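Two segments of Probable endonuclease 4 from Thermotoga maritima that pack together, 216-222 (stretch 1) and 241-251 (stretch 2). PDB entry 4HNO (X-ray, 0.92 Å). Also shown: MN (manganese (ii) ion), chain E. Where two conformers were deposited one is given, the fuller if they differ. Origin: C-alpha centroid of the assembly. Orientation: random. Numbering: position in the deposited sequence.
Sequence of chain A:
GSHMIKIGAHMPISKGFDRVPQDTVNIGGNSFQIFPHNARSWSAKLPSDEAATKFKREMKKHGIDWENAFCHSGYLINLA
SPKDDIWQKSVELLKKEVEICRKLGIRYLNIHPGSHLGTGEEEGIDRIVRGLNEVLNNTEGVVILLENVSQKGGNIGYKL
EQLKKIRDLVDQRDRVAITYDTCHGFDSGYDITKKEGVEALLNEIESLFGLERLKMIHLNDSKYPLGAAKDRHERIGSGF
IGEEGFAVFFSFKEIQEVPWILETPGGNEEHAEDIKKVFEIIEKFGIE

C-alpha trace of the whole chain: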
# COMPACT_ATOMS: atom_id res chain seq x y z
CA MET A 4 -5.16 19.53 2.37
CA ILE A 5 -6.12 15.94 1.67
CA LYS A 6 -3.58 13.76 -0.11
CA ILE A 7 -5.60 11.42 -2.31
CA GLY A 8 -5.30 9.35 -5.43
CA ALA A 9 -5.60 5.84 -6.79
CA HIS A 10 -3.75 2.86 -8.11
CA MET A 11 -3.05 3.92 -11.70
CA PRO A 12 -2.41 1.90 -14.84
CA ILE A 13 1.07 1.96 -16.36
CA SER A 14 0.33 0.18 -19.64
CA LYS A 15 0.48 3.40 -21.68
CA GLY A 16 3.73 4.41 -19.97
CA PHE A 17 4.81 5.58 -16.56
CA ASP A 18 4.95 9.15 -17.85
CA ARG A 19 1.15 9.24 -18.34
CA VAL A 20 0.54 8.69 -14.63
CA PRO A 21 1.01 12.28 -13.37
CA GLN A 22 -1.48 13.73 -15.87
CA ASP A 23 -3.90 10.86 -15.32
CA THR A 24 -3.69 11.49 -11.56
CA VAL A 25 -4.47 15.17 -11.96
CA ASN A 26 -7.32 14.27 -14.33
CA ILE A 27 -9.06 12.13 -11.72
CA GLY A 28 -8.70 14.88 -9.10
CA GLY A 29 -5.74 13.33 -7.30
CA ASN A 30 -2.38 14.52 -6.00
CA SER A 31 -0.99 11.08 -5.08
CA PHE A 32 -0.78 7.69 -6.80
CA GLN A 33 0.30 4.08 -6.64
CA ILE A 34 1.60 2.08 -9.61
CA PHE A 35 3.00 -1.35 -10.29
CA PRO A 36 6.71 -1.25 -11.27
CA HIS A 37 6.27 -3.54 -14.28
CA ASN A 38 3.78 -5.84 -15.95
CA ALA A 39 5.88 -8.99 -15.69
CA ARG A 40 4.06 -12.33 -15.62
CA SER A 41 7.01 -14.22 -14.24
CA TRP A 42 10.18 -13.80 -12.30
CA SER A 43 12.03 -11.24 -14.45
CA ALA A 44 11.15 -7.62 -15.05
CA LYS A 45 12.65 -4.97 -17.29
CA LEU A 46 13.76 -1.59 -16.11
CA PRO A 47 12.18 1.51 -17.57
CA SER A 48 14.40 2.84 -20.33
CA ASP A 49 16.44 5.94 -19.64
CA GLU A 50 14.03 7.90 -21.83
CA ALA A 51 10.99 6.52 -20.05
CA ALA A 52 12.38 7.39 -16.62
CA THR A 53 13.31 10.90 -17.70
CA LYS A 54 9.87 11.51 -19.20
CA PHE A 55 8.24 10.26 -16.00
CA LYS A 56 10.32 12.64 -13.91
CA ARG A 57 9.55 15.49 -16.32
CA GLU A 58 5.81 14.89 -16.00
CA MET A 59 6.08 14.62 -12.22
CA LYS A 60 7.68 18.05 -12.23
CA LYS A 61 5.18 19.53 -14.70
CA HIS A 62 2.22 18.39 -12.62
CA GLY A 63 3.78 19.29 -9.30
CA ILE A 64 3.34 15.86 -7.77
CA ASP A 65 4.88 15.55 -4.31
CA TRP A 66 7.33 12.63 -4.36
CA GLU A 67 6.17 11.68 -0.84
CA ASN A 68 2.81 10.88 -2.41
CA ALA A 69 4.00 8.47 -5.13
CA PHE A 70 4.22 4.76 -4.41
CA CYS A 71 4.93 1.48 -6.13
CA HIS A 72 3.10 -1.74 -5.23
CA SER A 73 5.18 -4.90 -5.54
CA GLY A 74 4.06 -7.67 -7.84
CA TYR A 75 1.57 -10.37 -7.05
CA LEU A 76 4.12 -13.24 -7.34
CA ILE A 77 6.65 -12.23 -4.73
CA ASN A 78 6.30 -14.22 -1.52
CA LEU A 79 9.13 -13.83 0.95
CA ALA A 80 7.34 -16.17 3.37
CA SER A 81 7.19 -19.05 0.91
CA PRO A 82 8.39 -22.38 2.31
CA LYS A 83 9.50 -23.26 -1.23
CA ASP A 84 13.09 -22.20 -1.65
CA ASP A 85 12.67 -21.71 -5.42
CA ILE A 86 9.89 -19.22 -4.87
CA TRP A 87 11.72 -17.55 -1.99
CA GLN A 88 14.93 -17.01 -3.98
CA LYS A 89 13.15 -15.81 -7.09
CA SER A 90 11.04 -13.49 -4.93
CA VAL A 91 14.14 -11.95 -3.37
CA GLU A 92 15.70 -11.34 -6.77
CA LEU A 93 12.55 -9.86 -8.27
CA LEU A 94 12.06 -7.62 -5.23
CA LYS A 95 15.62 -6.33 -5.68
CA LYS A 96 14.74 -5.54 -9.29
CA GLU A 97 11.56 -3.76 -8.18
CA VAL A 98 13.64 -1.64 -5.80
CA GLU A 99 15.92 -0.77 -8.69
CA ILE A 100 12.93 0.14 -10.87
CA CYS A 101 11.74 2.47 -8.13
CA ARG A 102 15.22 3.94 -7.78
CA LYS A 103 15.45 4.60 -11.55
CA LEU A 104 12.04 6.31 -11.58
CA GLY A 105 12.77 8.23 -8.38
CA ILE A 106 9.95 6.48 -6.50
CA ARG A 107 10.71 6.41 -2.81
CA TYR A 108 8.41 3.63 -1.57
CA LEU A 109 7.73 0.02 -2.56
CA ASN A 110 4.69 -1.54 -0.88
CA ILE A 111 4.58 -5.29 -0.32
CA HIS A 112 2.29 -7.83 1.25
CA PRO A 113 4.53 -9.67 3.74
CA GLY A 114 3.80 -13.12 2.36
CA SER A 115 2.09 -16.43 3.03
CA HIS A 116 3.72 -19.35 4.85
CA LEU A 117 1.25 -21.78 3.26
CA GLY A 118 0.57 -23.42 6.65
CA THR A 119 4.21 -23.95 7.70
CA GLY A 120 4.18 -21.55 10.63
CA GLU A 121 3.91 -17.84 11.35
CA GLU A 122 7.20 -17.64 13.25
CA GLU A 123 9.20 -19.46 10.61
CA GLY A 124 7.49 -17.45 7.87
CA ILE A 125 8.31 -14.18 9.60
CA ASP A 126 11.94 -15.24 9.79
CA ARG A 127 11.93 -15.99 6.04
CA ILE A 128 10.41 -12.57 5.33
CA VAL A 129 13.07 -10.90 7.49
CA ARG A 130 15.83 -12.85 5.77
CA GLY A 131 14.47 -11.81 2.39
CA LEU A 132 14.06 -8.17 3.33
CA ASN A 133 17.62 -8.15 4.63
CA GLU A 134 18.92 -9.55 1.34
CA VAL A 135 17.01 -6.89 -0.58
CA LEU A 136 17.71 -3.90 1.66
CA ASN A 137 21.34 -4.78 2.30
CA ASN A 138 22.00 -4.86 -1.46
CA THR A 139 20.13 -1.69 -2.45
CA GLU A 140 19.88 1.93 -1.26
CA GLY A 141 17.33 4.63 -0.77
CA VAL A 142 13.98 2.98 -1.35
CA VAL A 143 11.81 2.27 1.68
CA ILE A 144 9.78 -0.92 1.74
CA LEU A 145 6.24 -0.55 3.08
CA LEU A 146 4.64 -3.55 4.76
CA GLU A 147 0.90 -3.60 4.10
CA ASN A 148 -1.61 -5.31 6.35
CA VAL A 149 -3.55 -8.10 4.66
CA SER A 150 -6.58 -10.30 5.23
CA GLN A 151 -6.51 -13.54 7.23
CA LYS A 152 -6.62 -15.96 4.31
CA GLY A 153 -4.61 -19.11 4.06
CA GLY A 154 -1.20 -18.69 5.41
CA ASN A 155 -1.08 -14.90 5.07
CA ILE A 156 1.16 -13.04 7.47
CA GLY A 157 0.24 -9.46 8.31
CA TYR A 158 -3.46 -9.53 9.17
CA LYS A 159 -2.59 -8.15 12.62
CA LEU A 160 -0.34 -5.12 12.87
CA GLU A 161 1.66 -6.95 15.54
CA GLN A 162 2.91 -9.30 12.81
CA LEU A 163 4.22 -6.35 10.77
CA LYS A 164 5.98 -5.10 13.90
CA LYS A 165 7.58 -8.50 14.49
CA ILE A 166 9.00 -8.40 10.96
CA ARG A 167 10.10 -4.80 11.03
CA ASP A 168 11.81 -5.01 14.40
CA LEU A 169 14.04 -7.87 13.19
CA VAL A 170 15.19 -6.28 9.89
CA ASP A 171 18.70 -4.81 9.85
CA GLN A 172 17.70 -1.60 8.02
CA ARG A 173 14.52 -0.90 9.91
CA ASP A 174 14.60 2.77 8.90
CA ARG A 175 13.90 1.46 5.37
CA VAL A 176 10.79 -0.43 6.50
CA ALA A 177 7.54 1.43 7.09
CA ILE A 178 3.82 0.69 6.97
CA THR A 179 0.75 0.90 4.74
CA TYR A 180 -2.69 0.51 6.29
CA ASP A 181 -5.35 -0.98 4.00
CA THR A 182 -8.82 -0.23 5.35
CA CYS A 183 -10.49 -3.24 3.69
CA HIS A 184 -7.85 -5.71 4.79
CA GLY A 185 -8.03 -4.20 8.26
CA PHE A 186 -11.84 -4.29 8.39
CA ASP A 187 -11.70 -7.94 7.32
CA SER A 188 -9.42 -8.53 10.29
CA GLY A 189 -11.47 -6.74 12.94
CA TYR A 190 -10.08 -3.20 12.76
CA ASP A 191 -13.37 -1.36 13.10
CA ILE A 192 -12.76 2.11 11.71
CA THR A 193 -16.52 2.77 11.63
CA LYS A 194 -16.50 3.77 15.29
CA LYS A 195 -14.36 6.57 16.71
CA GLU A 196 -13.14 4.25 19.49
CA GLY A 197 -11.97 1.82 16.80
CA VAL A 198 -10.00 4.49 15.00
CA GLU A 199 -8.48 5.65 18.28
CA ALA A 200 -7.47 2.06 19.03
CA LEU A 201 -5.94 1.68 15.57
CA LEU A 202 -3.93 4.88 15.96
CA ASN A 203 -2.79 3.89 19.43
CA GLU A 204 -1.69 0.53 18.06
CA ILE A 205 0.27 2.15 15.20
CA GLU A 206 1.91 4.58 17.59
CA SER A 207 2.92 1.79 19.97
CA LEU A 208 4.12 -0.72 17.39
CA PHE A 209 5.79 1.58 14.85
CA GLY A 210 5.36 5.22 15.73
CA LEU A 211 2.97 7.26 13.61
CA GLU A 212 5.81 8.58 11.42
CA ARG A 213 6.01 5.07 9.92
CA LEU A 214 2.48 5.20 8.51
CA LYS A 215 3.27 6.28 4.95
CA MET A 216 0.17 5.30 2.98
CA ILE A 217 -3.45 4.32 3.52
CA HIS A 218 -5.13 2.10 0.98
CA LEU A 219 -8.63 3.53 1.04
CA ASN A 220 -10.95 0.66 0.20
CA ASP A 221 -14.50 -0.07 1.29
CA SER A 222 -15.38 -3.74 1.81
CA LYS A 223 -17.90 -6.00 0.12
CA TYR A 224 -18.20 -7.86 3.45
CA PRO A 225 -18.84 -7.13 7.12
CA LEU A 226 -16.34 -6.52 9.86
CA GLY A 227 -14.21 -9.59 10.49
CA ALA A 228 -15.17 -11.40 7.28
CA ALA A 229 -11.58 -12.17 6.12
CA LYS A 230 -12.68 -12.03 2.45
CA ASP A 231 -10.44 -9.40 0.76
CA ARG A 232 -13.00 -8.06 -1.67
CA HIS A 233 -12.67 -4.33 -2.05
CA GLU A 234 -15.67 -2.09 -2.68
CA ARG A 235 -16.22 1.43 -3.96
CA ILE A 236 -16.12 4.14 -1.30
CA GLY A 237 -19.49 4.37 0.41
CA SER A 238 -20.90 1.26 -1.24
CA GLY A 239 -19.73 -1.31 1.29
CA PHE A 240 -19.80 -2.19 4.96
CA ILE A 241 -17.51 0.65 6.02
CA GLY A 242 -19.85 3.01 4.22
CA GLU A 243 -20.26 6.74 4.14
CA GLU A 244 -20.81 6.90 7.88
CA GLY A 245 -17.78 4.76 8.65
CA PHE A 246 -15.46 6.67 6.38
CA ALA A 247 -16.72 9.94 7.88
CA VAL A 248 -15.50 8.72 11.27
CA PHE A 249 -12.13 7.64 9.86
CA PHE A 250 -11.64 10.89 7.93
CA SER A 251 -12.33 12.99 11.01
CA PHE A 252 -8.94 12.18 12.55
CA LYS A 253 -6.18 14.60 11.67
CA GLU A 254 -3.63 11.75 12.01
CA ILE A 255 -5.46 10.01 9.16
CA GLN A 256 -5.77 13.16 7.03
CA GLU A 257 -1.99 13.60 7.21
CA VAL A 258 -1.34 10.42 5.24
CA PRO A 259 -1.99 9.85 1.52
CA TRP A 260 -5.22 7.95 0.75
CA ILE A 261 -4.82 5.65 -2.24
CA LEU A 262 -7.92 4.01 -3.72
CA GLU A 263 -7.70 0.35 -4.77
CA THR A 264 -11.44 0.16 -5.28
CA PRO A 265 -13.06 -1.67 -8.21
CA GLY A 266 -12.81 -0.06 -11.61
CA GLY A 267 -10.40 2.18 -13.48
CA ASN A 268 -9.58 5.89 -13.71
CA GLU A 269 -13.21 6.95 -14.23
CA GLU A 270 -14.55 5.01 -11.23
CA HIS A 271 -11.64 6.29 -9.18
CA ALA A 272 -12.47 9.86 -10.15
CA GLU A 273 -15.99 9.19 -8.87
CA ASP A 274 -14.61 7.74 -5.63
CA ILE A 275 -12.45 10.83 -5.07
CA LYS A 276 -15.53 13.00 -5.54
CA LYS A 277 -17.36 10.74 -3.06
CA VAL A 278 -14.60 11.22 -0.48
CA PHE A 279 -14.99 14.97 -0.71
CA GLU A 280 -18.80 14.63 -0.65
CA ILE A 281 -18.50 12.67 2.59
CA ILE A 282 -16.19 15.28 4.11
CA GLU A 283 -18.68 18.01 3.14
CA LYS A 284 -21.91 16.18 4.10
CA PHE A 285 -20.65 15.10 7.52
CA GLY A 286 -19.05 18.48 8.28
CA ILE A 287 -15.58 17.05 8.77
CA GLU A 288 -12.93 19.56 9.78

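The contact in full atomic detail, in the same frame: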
# COMPACT_ATOMS: atom_id res chain seq x y z
N MET A 216 1.23 5.39 3.96
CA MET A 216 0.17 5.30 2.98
C MET A 216 -1.02 4.61 3.63
O MET A 216 -0.84 3.69 4.43
CB MET A 216 0.63 4.51 1.75
CG MET A 216 -0.48 4.23 0.73
SD MET A 216 0.11 3.73 -0.91
CE MET A 216 1.32 2.45 -0.52
N ILE A 217 -2.21 5.05 3.25
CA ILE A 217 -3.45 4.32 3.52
C ILE A 217 -4.01 3.88 2.19
O ILE A 217 -4.12 4.67 1.25
CB ILE A 217 -4.44 5.22 4.28
CG1 ILE A 217 -3.92 5.46 5.70
CG2 ILE A 217 -5.85 4.60 4.30
CD1 ILE A 217 -4.59 6.61 6.41
N HIS A 218 -4.35 2.59 2.10
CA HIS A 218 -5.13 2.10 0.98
C HIS A 218 -6.59 2.23 1.39
O HIS A 218 -7.05 1.58 2.34
CB HIS A 218 -4.81 0.66 0.64
CG HIS A 218 -3.48 0.48 -0.00
ND1 HIS A 218 -2.91 -0.77 -0.15
CD2 HIS A 218 -2.65 1.37 -0.58
CE1 HIS A 218 -1.77 -0.61 -0.80
NE2 HIS A 218 -1.59 0.68 -1.07
N LEU A 219 -7.28 3.13 0.70
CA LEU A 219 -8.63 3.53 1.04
C LEU A 219 -9.59 2.70 0.21
O LEU A 219 -9.87 2.99 -0.95
CB LEU A 219 -8.80 5.03 0.79
CG LEU A 219 -10.01 5.60 1.52
CD1 LEU A 219 -9.71 5.78 3.01
CD2 LEU A 219 -10.47 6.90 0.89
N ASN A 220 -10.09 1.64 0.84
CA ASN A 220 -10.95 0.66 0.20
C ASN A 220 -12.16 0.38 1.10
O ASN A 220 -11.99 0.09 2.28
CB ASN A 220 -10.20 -0.67 0.05
CG ASN A 220 -9.02 -0.56 -0.91
OD1 ASN A 220 -9.16 0.01 -1.99
ND2 ASN A 220 -7.89 -1.12 -0.50
N ASP A 221 -13.37 0.47 0.56
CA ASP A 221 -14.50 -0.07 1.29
C ASP A 221 -14.41 -1.60 1.17
O ASP A 221 -13.51 -2.14 0.50
CB ASP A 221 -15.81 0.54 0.75
CG ASP A 221 -16.92 0.65 1.80
OD1 ASP A 221 -17.01 -0.23 2.67
OD2 ASP A 221 -17.73 1.62 1.70
N SER A 222 -15.34 -2.29 1.82
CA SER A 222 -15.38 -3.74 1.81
C SER A 222 -16.72 -4.26 1.34
O SER A 222 -17.77 -3.77 1.74
CB SER A 222 -15.09 -4.32 3.19
OG SER A 222 -15.12 -5.73 3.09
N ILE A 241 -18.06 -0.51 5.31
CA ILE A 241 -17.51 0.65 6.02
C ILE A 241 -18.47 1.82 5.81
O ILE A 241 -18.97 2.42 6.78
CB ILE A 241 -16.06 0.94 5.62
CG1 ILE A 241 -15.18 -0.27 5.96
CG2 ILE A 241 -15.59 2.21 6.31
CD1 ILE A 241 -13.76 -0.18 5.45
N GLY A 242 -18.76 2.12 4.56
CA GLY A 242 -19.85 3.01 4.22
C GLY A 242 -19.51 4.47 4.38
O GLY A 242 -18.44 4.86 4.83
N GLU A 243 -20.46 5.32 4.00
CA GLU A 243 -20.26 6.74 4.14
C GLU A 243 -20.08 7.13 5.60
O GLU A 243 -19.22 7.93 5.92
CB GLU A 243 -21.40 7.55 3.50
CG GLU A 243 -21.54 7.37 2.00
CD GLU A 243 -22.51 8.36 1.39
OE1 GLU A 243 -23.17 9.10 2.15
OE2 GLU A 243 -22.61 8.40 0.15
N GLU A 244 -20.89 6.55 6.48
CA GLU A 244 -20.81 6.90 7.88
C GLU A 244 -19.49 6.45 8.50
O GLU A 244 -18.91 7.14 9.32
CB GLU A 244 -22.00 6.32 8.66
CG GLU A 244 -23.35 6.84 8.17
CD GLU A 244 -24.48 6.66 9.15
OE1 GLU A 244 -24.29 6.03 10.21
OE2 GLU A 244 -25.58 7.18 8.85
N GLY A 245 -19.03 5.26 8.12
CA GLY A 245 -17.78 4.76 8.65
C GLY A 245 -16.58 5.56 8.17
O GLY A 245 -15.69 5.91 8.95
N PHE A 246 -16.55 5.86 6.88
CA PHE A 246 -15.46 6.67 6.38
C PHE A 246 -15.50 8.08 6.97
O PHE A 246 -14.44 8.65 7.23
CB PHE A 246 -15.42 6.70 4.84
CG PHE A 246 -14.76 5.49 4.25
CD1 PHE A 246 -15.47 4.60 3.47
CD2 PHE A 246 -13.44 5.21 4.52
CE1 PHE A 246 -14.87 3.47 2.95
CE2 PHE A 246 -12.83 4.07 4.01
CZ PHE A 246 -13.56 3.21 3.23
N ALA A 247 -16.68 8.63 7.24
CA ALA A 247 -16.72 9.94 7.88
C ALA A 247 -16.02 9.91 9.23
O ALA A 247 -15.33 10.85 9.57
CB ALA A 247 -18.16 10.39 8.02
N VAL A 248 -16.21 8.85 10.01
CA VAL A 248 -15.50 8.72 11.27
C VAL A 248 -13.99 8.66 11.05
O VAL A 248 -13.22 9.40 11.65
CB VAL A 248 -15.99 7.47 12.03
CG1 VAL A 248 -15.13 7.20 13.24
CG2 VAL A 248 -17.46 7.63 12.44
N PHE A 249 -13.56 7.80 10.14
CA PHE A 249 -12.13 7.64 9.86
C PHE A 249 -11.49 8.95 9.40
O PHE A 249 -10.43 9.32 9.87
CB PHE A 249 -12.02 6.57 8.77
CG PHE A 249 -10.62 6.13 8.44
CD1 PHE A 249 -9.82 5.49 9.38
CD2 PHE A 249 -10.15 6.23 7.14
CE1 PHE A 249 -8.57 5.00 9.04
CE2 PHE A 249 -8.90 5.73 6.80
CZ PHE A 249 -8.13 5.11 7.75
N PHE A 250 -12.17 9.66 8.50
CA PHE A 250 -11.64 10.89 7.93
C PHE A 250 -11.53 12.01 8.94
O PHE A 250 -10.81 12.98 8.71
CB PHE A 250 -12.54 11.41 6.81
CG PHE A 250 -12.65 10.52 5.59
CD1 PHE A 250 -11.72 9.55 5.29
CD2 PHE A 250 -13.72 10.71 4.73
CE1 PHE A 250 -11.86 8.79 4.13
CE2 PHE A 250 -13.86 9.96 3.59
CZ PHE A 250 -12.94 9.00 3.29
N SER A 251 -12.27 11.90 10.04
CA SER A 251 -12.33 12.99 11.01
C SER A 251 -11.05 13.14 11.82
O SER A 251 -10.84 14.17 12.45
CB SER A 251 -13.53 12.82 11.94
OG SER A 251 -13.33 11.78 12.88
MN MN E . -4.10 -2.65 -0.41
O HOH W 1 -3.37 -3.85 -1.76

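The apolar centre of the contact is Leu 219, whose CD1 methyl sits among three aromatic rings of stretch 2. It lies 3.7 Å from Phe 246 CE2, 3.9 Å from Phe 249 CE2 and 3.9 Å from Phe 250 CE1. The CA-to-CB bond of Leu 219 runs sideways to stretch 2, but with chi1 in t and chi2 in p the end of the side chain comes nearer and reaches all three phenylalanines. The methyl meets the rings of Phe 249 and Phe 250 at their edges, near the ring planes, whereas its approach to Phe 246 is oblique. Helical spacings of three and four residues from Phe 246 bring Phe 249 and Phe 250 round to the same leucine. Beside this cluster, the CA-to-CB bond of Ile 217 points toward stretch 2, and CD1 lies 4.1 Å from Phe 249 CZ, again obliquely to the ring. The strand and helix run nearly antiparallel, at 170°, with their axes 12.7 Å apart at closest approach; the gap is wide enough to be filled by these large side chains.

Between Ile 217 and Leu 219, His 218 belongs to a different environment: its side chain is out of reach of the helix, and its ND1 binds the manganese ion at 2.2 Å. Alternation along the strand thus separates the apolar packing from the metal site.

Farther along, the contact becomes mixed. The CA-to-CB bond of Asn 220 points away from stretch 2, but its backbone carbonyl lies against apolar groups, with O 3.6 Å from Phe 246 CZ, at the ring edge, and 3.6 Å from Ile 241 CD1. Asp 221 OD2 also approaches the Phe 246 edge, 3.6 Å from CE1, so both oxygens face the ring's hydrogen-bearing rim.

Asp 221 forms the polar edge, where the backbones come close: its CA is 5.7 Å from Ile 241 CA. The carboxylate bridges two successive backbone amides, with Ile 241 N donating to Asp 221 OD1 at 2.9 Å and Gly 242 N donating to Asp 221 OD2 at 3.1 Å. A weak hydrogen bond joins Gly 242 N to Asp 221 OD1 at 3.5 Å. Asp 221 OD1 also accepts from Ser 222 N at 2.8 Å, so the same carboxylate ties its own strand to the beginning of stretch 2. Gly 242 adopts a positive phi of 79°, a conformation that favours glycine.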